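Local coordinates for recombination protein uvsY (Enterobacteria phage T4, PDB 4ZWS), which promotes assembly of UvsX recombinase filaments on single-stranded DNA and helps UvsX displace bound gp32, thereby supporting viral DNA synthesis, at the interface of chains A and B. Numbering follows the deposited sequence. Chains: chain A/B, Recombination protein uvsY.

The interface of chains A and B. Residues chain A 3, 102, 105; chain B 40-41, 43-44, 47.
A:Ile105 points from helix 91-135 onto the surface of helix 21-63 of chain B, meeting B:Lys43 and B:Ser40 there. From CB the side chain forks. The short branch, CG2, turns toward B:Ser40 and lies 4.0 Å from its hydroxyl OG. The longer branch leaves through CG1, which lies anti to the carbonyl carbon (chi1 -73°) and passes alongside CB of B:Lys43 at 4.1 Å. Its fully extended tip, CD1, sits on the backbone where B:Lys43 joins B:Lys44, 3.5 Å from the carbonyl carbon C of B:Lys43 and 3.7 Å from CA of B:Lys44. The side chains of A:Ile105 and B:Lys43 run past each other in opposite directions, so the isoleucine methyl meets the root of the lysine while the lysine's extended chain leads away.

To one side, the methyls of A:Leu3 face the OG of B:Ser40; to the other, CD2 of B:Leu47 reaches the backbone of A:Tyr102, 4.0 Å from its CA. Within chain A, the backbone N of A:Leu3 donates a nearly straight hydrogen bond (178° at H) to the phenol OH of A:Tyr102, 2.9 Å away. That bond ties the start of helix 3-14 to helix 91-135 and probably helps to hold both helices in position against the neighbour. No polar bond crosses here: this helix-against-helix patch joins adjacent subunits by van der Waals packing of aliphatic groups against backbone and a serine hydroxyl, probably contributing to the heptameric alpha barrel of the recombination mediator.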
loop_
_atom_site.group_PDB
_atom_site.type_symbol
_atom_site.label_atom_id
_atom_site.label_comp_id
_atom_site.label_asym_id
_atom_site.label_seq_id
_atom_site.Cartn_x
_atom_site.Cartn_y
_atom_site.Cartn_z
ATOM N N LEU A 3 10.269 17.870 22.033
ATOM C CA LEU A 3 9.091 17.042 21.802
ATOM C C LEU A 3 8.023 17.267 22.872
ATOM O O LEU A 3 6.837 17.402 22.568
ATOM C CB LEU A 3 9.473 15.564 21.758
ATOM C CG LEU A 3 8.272 14.622 21.658
ATOM C CD1 LEU A 3 7.462 14.939 20.416
ATOM C CD2 LEU A 3 8.730 13.180 21.652
ATOM N N TYR A 102 15.740 12.880 15.810
ATOM C CA TYR A 102 14.895 13.541 16.803
ATOM C C TYR A 102 13.967 14.539 16.144
ATOM O O TYR A 102 12.772 14.584 16.445
ATOM C CB TYR A 102 15.755 14.274 17.824
ATOM C CG TYR A 102 14.989 14.876 18.977
ATOM C CD1 TYR A 102 14.707 16.239 19.004
ATOM C CD2 TYR A 102 14.511 14.087 20.026
ATOM C CE1 TYR A 102 13.991 16.811 20.056
ATOM C CE2 TYR A 102 13.801 14.646 21.087
ATOM C CZ TYR A 102 13.543 16.010 21.092
ATOM O OH TYR A 102 12.842 16.583 22.135
ATOM N N ILE A 105 11.315 12.908 14.378
ATOM C CA ILE A 105 10.249 12.581 15.313
ATOM C C ILE A 105 9.328 13.772 15.491
ATOM O O ILE A 105 8.110 13.611 15.518
ATOM C CB ILE A 105 10.801 12.116 16.671
ATOM C CG1 ILE A 105 11.381 10.703 16.529
ATOM C CG2 ILE A 105 9.692 12.047 17.697
ATOM C CD1 ILE A 105 11.950 10.124 17.812
ATOM N N SER B 40 4.623 9.121 20.198
ATOM C CA SER B 40 5.745 10.008 19.985
ATOM C C SER B 40 6.897 9.740 20.969
ATOM O O SER B 40 8.069 9.685 20.590
ATOM C CB SER B 40 5.265 11.448 20.119
ATOM O OG SER B 40 6.283 12.306 19.687
ATOM N N SER B 41 6.543 9.599 22.243
ATOM C CA SER B 41 7.507 9.324 23.300
ATOM C C SER B 41 8.200 7.971 23.136
ATOM O O SER B 41 9.370 7.821 23.498
ATOM C CB SER B 41 6.836 9.432 24.662
ATOM O OG SER B 41 6.657 10.804 24.983
ATOM N N LYS B 43 8.835 6.496 20.294
ATOM C CA LYS B 43 9.818 6.718 19.241
ATOM C C LYS B 43 11.097 7.348 19.797
ATOM O O LYS B 43 12.198 6.988 19.391
ATOM C CB LYS B 43 9.241 7.589 18.145
ATOM C CG LYS B 43 8.341 6.861 17.165
ATOM C CD LYS B 43 7.822 7.882 16.153
ATOM C CE LYS B 43 7.162 7.253 14.959
ATOM N NZ LYS B 43 6.673 8.322 14.042
ATOM N N LYS B 44 10.952 8.284 20.729
ATOM C CA LYS B 44 12.113 8.923 21.328
ATOM C C LYS B 44 12.985 7.911 22.078
ATOM O O LYS B 44 14.219 7.895 21.934
ATOM C CB LYS B 44 11.664 10.013 22.293
ATOM C CG LYS B 44 12.791 10.726 22.986
ATOM C CD LYS B 44 12.243 11.796 23.869
ATOM C CE LYS B 44 13.315 12.348 24.760
ATOM N NZ LYS B 44 12.792 13.492 25.539
ATOM N N LEU B 47 14.836 5.661 19.787
ATOM C CA LEU B 47 15.981 6.372 19.235
ATOM C C LEU B 47 17.168 6.313 20.178
ATOM O O LEU B 47 18.299 6.107 19.736
ATOM C CB LEU B 47 15.627 7.822 18.935
ATOM C CG LEU B 47 16.775 8.646 18.358
ATOM C CD1 LEU B 47 17.341 8.029 17.084
ATOM C CD2 LEU B 47 16.281 10.057 18.104
#